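Local coordinates for protein fasciclin I (Drosophila melanogaster, PDB 1O70) that acts as a neural cell adhesion molecule on the cell membrane, represented here by its third and fourth FAS1 domains, at residues 159-164 / 194-199; 239-244 / 292-297. One frame throughout, in Å; residues are numbered along the deposited sequence.

Interaction 1. Residues 159-164 / 194-199; sequences TTVLGK and FTYFVP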
loop_
_atom_site.group_PDB
_atom_site.type_symbol
_atom_site.label_atom_id
_atom_site.label_comp_id
_atom_site.label_asym_id
_atom_site.label_seq_id
_atom_site.Cartn_x
_atom_site.Cartn_y
_atom_site.Cartn_z
ATOM N N THR A 159 2.987 5.746 -9.485
ATOM C CA THR A 159 4.014 4.765 -9.803
ATOM C C THR A 159 3.402 3.446 -10.251
ATOM O O THR A 159 2.294 3.089 -9.844
ATOM C CB THR A 159 4.922 4.463 -8.599
ATOM O OG1 THR A 159 4.140 3.925 -7.523
ATOM C CG2 THR A 159 5.635 5.720 -8.153
ATOM N N THR A 160 4.129 2.741 -11.112
ATOM C CA THR A 160 3.694 1.442 -11.599
ATOM C C THR A 160 4.096 0.449 -10.510
ATOM O O THR A 160 4.798 0.807 -9.556
ATOM C CB THR A 160 4.441 1.036 -12.880
ATOM O OG1 THR A 160 5.840 0.907 -12.589
ATOM C CG2 THR A 160 4.259 2.075 -13.964
ATOM N N VAL A 161 3.653 -0.792 -10.652
ATOM C CA VAL A 161 4.014 -1.835 -9.707
ATOM C C VAL A 161 5.535 -1.803 -9.506
ATOM O O VAL A 161 6.025 -1.777 -8.376
ATOM C CB VAL A 161 3.590 -3.213 -10.256
ATOM C CG1 VAL A 161 4.170 -4.324 -9.400
ATOM C CG2 VAL A 161 2.081 -3.305 -10.304
ATOM N N LEU A 162 6.275 -1.791 -10.613
ATOM C CA LEU A 162 7.743 -1.738 -10.560
ATOM C C LEU A 162 8.239 -0.485 -9.842
ATOM O O LEU A 162 9.150 -0.552 -9.018
ATOM C CB LEU A 162 8.341 -1.755 -11.976
ATOM C CG LEU A 162 9.861 -1.558 -12.033
ATOM C CD1 LEU A 162 10.549 -2.767 -11.390
ATOM C CD2 LEU A 162 10.343 -1.397 -13.482
ATOM N N GLY A 163 7.633 0.656 -10.169
ATOM C CA GLY A 163 8.042 1.906 -9.560
ATOM C C GLY A 163 7.914 1.840 -8.058
ATOM O O GLY A 163 8.750 2.372 -7.322
ATOM N N LYS A 164 6.856 1.168 -7.614
ATOM C CA LYS A 164 6.563 0.997 -6.202
ATOM C C LYS A 164 7.589 0.072 -5.570
ATOM O O LYS A 164 8.156 0.384 -4.523
ATOM C CB LYS A 164 5.171 0.391 -6.036
ATOM C CG LYS A 164 4.305 1.061 -4.988
ATOM C CD LYS A 164 4.946 1.071 -3.623
ATOM C CE LYS A 164 4.161 1.938 -2.655
ATOM N NZ LYS A 164 4.183 3.363 -3.050
ATOM N N PHE A 194 -1.360 -5.882 -13.400
ATOM C CA PHE A 194 -0.796 -6.853 -12.486
ATOM C C PHE A 194 -1.341 -6.789 -11.076
ATOM O O PHE A 194 -1.641 -5.717 -10.549
ATOM C CB PHE A 194 0.717 -6.699 -12.380
ATOM C CG PHE A 194 1.430 -6.653 -13.683
ATOM C CD1 PHE A 194 1.536 -5.456 -14.383
ATOM C CD2 PHE A 194 2.054 -7.786 -14.189
ATOM C CE1 PHE A 194 2.273 -5.378 -15.561
ATOM C CE2 PHE A 194 2.793 -7.720 -15.367
ATOM C CZ PHE A 194 2.900 -6.509 -16.058
ATOM N N THR A 195 -1.456 -7.963 -10.471
ATOM C CA THR A 195 -1.890 -8.086 -9.087
ATOM C C THR A 195 -0.747 -8.881 -8.466
ATOM O O THR A 195 -0.716 -10.113 -8.534
ATOM C CB THR A 195 -3.202 -8.857 -8.979
ATOM O OG1 THR A 195 -4.243 -8.098 -9.603
ATOM C CG2 THR A 195 -3.563 -9.082 -7.534
ATOM N N TYR A 196 0.205 -8.162 -7.878
ATOM C CA TYR A 196 1.389 -8.775 -7.286
ATOM C C TYR A 196 1.274 -8.963 -5.772
ATOM O O TYR A 196 1.136 -7.991 -5.021
ATOM C CB TYR A 196 2.616 -7.908 -7.620
ATOM C CG TYR A 196 3.970 -8.600 -7.546
ATOM C CD1 TYR A 196 5.147 -7.867 -7.717
ATOM C CD2 TYR A 196 4.083 -9.969 -7.289
ATOM C CE1 TYR A 196 6.402 -8.465 -7.626
ATOM C CE2 TYR A 196 5.336 -10.584 -7.201
ATOM C CZ TYR A 196 6.495 -9.825 -7.365
ATOM O OH TYR A 196 7.734 -10.421 -7.233
ATOM N N PHE A 197 1.315 -10.220 -5.338
ATOM C CA PHE A 197 1.260 -10.536 -3.920
ATOM C C PHE A 197 2.711 -10.523 -3.489
ATOM O O PHE A 197 3.442 -11.493 -3.690
ATOM C CB PHE A 197 0.639 -11.913 -3.672
ATOM C CG PHE A 197 -0.789 -12.009 -4.093
ATOM C CD1 PHE A 197 -1.107 -12.252 -5.423
ATOM C CD2 PHE A 197 -1.817 -11.771 -3.182
ATOM C CE1 PHE A 197 -2.426 -12.254 -5.854
ATOM C CE2 PHE A 197 -3.149 -11.768 -3.598
ATOM C CZ PHE A 197 -3.455 -12.008 -4.940
ATOM N N VAL A 198 3.115 -9.400 -2.903
ATOM C CA VAL A 198 4.489 -9.185 -2.479
ATOM C C VAL A 198 4.841 -9.493 -1.030
ATOM O O VAL A 198 4.356 -8.838 -0.113
ATOM C CB VAL A 198 4.910 -7.730 -2.716
ATOM C CG1 VAL A 198 6.331 -7.537 -2.268
ATOM C CG2 VAL A 198 4.745 -7.370 -4.180
ATOM N N PRO A 199 5.696 -10.499 -0.802
ATOM C CA PRO A 199 6.067 -10.803 0.583
ATOM C C PRO A 199 6.924 -9.632 1.107
ATOM O O PRO A 199 7.799 -9.135 0.400
ATOM C CB PRO A 199 6.875 -12.092 0.449
ATOM C CG PRO A 199 6.283 -12.745 -0.788
ATOM C CD PRO A 199 6.146 -11.566 -1.717
#

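Interaction 2. Residues 239-244 / 292-297; sequences DKEYTM and DVECTN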
loop_
_atom_site.group_PDB
_atom_site.type_symbol
_atom_site.label_atom_id
_atom_site.label_comp_id
_atom_site.label_asym_id
_atom_site.label_seq_id
_atom_site.Cartn_x
_atom_site.Cartn_y
_atom_site.Cartn_z
ATOM N N ASP A 239 -6.591 -8.519 -17.672
ATOM C CA ASP A 239 -6.990 -7.217 -18.184
ATOM C C ASP A 239 -7.433 -6.308 -17.040
ATOM O O ASP A 239 -7.538 -5.093 -17.208
ATOM C CB ASP A 239 -8.115 -7.383 -19.214
ATOM C CG ASP A 239 -9.345 -8.048 -18.629
ATOM O OD1 ASP A 239 -9.191 -8.870 -17.698
ATOM O OD2 ASP A 239 -10.462 -7.763 -19.109
ATOM N N LYS A 240 -7.687 -6.898 -15.877
ATOM C CA LYS A 240 -8.110 -6.112 -14.725
ATOM C C LYS A 240 -7.298 -6.423 -13.463
ATOM O O LYS A 240 -6.545 -7.396 -13.418
ATOM C CB LYS A 240 -9.596 -6.340 -14.443
ATOM C CG LYS A 240 -9.954 -7.739 -14.018
ATOM C CD LYS A 240 -11.439 -7.849 -13.749
ATOM C CE LYS A 240 -11.804 -9.259 -13.315
ATOM N NZ LYS A 240 -13.271 -9.409 -13.077
ATOM N N GLU A 241 -7.441 -5.578 -12.449
ATOM C CA GLU A 241 -6.737 -5.781 -11.193
ATOM C C GLU A 241 -7.719 -6.219 -10.134
ATOM O O GLU A 241 -8.888 -5.826 -10.147
ATOM C CB GLU A 241 -6.029 -4.502 -10.752
ATOM C CG GLU A 241 -6.856 -3.239 -10.851
ATOM C CD GLU A 241 -6.021 -2.007 -10.607
ATOM O OE1 GLU A 241 -5.781 -1.680 -9.424
ATOM O OE2 GLU A 241 -5.579 -1.376 -11.598
ATOM N N TYR A 242 -7.249 -7.038 -9.209
ATOM C CA TYR A 242 -8.128 -7.527 -8.171
ATOM C C TYR A 242 -7.871 -6.868 -6.831
ATOM O O TYR A 242 -6.747 -6.893 -6.327
ATOM C CB TYR A 242 -7.978 -9.042 -8.061
ATOM C CG TYR A 242 -8.280 -9.753 -9.360
ATOM C CD1 TYR A 242 -7.356 -9.771 -10.406
ATOM C CD2 TYR A 242 -9.516 -10.373 -9.560
ATOM C CE1 TYR A 242 -7.658 -10.389 -11.617
ATOM C CE2 TYR A 242 -9.827 -10.992 -10.766
ATOM C CZ TYR A 242 -8.894 -10.996 -11.789
ATOM O OH TYR A 242 -9.206 -11.606 -12.981
ATOM N N THR A 243 -8.898 -6.248 -6.263
ATOM C CA THR A 243 -8.722 -5.641 -4.958
ATOM C C THR A 243 -8.963 -6.770 -3.976
ATOM O O THR A 243 -9.596 -7.779 -4.311
ATOM C CB THR A 243 -9.727 -4.500 -4.664
ATOM O OG1 THR A 243 -11.059 -5.027 -4.588
ATOM C CG2 THR A 243 -9.657 -3.441 -5.746
ATOM N N MET A 244 -8.449 -6.611 -2.769
ATOM C CA MET A 244 -8.612 -7.643 -1.774
ATOM C C MET A 244 -10.117 -7.882 -1.583
ATOM O O MET A 244 -10.544 -9.006 -1.329
ATOM C CB MET A 244 -7.917 -7.220 -0.476
ATOM C CG MET A 244 -7.443 -8.358 0.394
ATOM S SD MET A 244 -6.512 -9.640 -0.437
ATOM C CE MET A 244 -4.890 -9.013 -0.424
ATOM N N ASP A 292 -4.363 -3.928 -1.007
ATOM C CA ASP A 292 -4.686 -2.888 -1.957
ATOM C C ASP A 292 -3.712 -1.731 -2.110
ATOM O O ASP A 292 -4.123 -0.578 -2.056
ATOM C CB ASP A 292 -6.073 -2.352 -1.600
ATOM C CG ASP A 292 -7.081 -3.478 -1.377
ATOM O OD1 ASP A 292 -7.138 -4.386 -2.233
ATOM O OD2 ASP A 292 -7.805 -3.474 -0.359
ATOM N N VAL A 293 -2.432 -2.017 -2.308
ATOM C CA VAL A 293 -1.472 -0.943 -2.509
ATOM C C VAL A 293 -1.570 -0.640 -4.001
ATOM O O VAL A 293 -0.822 -1.186 -4.803
ATOM C CB VAL A 293 -0.041 -1.397 -2.125
ATOM C CG1 VAL A 293 0.973 -0.297 -2.440
ATOM C CG2 VAL A 293 0.007 -1.749 -0.628
ATOM N N GLU A 294 -2.516 0.219 -4.365
ATOM C CA GLU A 294 -2.757 0.550 -5.764
ATOM C C GLU A 294 -1.601 1.139 -6.541
ATOM O O GLU A 294 -0.787 1.883 -6.001
ATOM C CB GLU A 294 -3.939 1.499 -5.880
ATOM C CG GLU A 294 -5.276 0.819 -5.867
ATOM C CD GLU A 294 -6.390 1.833 -5.810
ATOM O OE1 GLU A 294 -6.304 2.853 -6.545
ATOM O OE2 GLU A 294 -7.351 1.600 -5.044
ATOM N N CYS A 295 -1.554 0.804 -7.827
ATOM C CA CYS A 295 -0.524 1.305 -8.729
ATOM C C CYS A 295 -1.171 1.768 -10.027
ATOM O O CYS A 295 -2.382 1.637 -10.199
ATOM C CB CYS A 295 0.502 0.221 -9.027
ATOM S SG CYS A 295 1.444 -0.310 -7.578
ATOM N N THR A 296 -0.370 2.294 -10.944
ATOM C CA THR A 296 -0.906 2.794 -12.201
ATOM C C THR A 296 -1.242 1.679 -13.186
ATOM O O THR A 296 -2.132 1.833 -14.026
ATOM C CB THR A 296 0.075 3.784 -12.860
ATOM O OG1 THR A 296 1.349 3.150 -13.051
ATOM C CG2 THR A 296 0.264 5.014 -11.965
ATOM N N ASN A 297 -0.548 0.549 -13.068
ATOM C CA ASN A 297 -0.781 -0.586 -13.949
ATOM C C ASN A 297 -1.126 -1.822 -13.139
ATOM O O ASN A 297 -0.771 -2.934 -13.525
ATOM C CB ASN A 297 0.467 -0.863 -14.776
ATOM C CG ASN A 297 1.656 -1.176 -13.919
ATOM O OD1 ASN A 297 1.671 -0.867 -12.730
ATOM N ND2 ASN A 297 2.677 -1.783 -14.515
#

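Interaction 1. Residues 159-164 / 194-199
Val161 reaches from the first turn of helix 161-167 to the edge of the Tyr196 ring on strand 193-199. Its CG1 lies near the plane of the ring, 4.0 Å from Tyr196 CD1, so the methyl abuts the rim, and the two side chains cross at about a right angle. The other branch is used as well: Val161 CG2 comes within 4.2 Å of Phe194 CB, at the root of that side chain and not at its ring. One branched residue thus spans two positions of the strand, i and i+2, whose side chains both leave toward the helix, while Thr195 between them turns away. The valine torsion makes this possible, since CG1 stands anti to the backbone N (chi1 170°) and CG2 is left beside that nitrogen. The Tyr196 ring is steadied by its own strand, Val198 CG2 sitting 3.6 Å above one face, offset toward the rim.

In the next shell, Ile300 of strand 298-303 and Cys295 also touch Val161, and Leu235 of strand 235-238 packs on Tyr196. The helix start is set by Thr160 at the N-cap: its OG1 accepts from Gly163 N at 3.0 Å and 161°, and its carbonyl takes Lys164 N. Asn297 OD1 receives Val161 N, tying the first helical residue to the sheet side. The case illustrates how a capped helix end presents a buried valine to a β-sheet, here the apolar helix-on-sheet packing within the fourth FAS1 domain.

Interaction 2. Residues 239-244 / 292-297
Asp292 reaches over from strand 284-295 and hydrogen-bonds Met244 N, in the first turn of helix 244-253, although 47 residues of chain separate this pair. The bond from Met244 N to Asp292 OD1 measures 2.6 Å and is almost perfectly straight, with an N-H...O angle of 178°; OD1 offers its syn lone pair, on the side of the second carboxylate oxygen. Asp292 has a left-handed backbone conformation, and its CG lies beside the backbone N, anti to the carbonyl carbon (chi1 -48°), which brings the carboxylate to the helix.

The same carboxylate lies against carbon atoms. Met244 CB is 3.4 Å from Asp292 OD1 and 3.7 Å from Asp292 OD2, while Thr243 CA sits 3.4 Å from Asp292 OD1. Beyond CB the methionine bends at chi2 and chi3 and its end leads off toward strand residues Val288 and Pro291. Thr243 is the N-cap and its OG1 caps a backbone N further on, while Thr243 N is held by Asp246 OD2, so the helix start has several grips besides Asp292. His301 bridges the two segments: ND1 takes Asp292 N and NE2 bonds to Tyr242 O, consistent with the proton being on NE2.

Farther along, Glu241 OE1 lies 4.4 Å from Glu294 CG in a loose approach; Arg193 makes a long, weak ion pair with Glu241 that may ease the like charges of the two glutamates. Replacing Asp292, an alanine here is likely to leave Met244 N without this acceptor and weaken the tie between helix and strand. An anionic group at the helix N-terminus probably interacts favourably with its dipole, which would tend to keep Asp292 ionised.

Both contacts belong to the fourth FAS1 domain and reach the same seven-stranded mixed sheet, with centres about 9 Å apart. Along the chain they come in series, interaction 1 closing before interaction 2 opens. Strand 193-199 in the first and strand 284-295 in the second lie on either side of strand 298-303, and each contact joins a helix start to one of them: helix 161-167 to strand 193-199, helix 244-253 to strand 284-295. The two also meet directly where segment 159-164 runs beside the end of segment 292-297, with a probable hydrogen bond from Thr296 N to Thr159 O. Together they show how distant parts of one domain converge on a shared sheet.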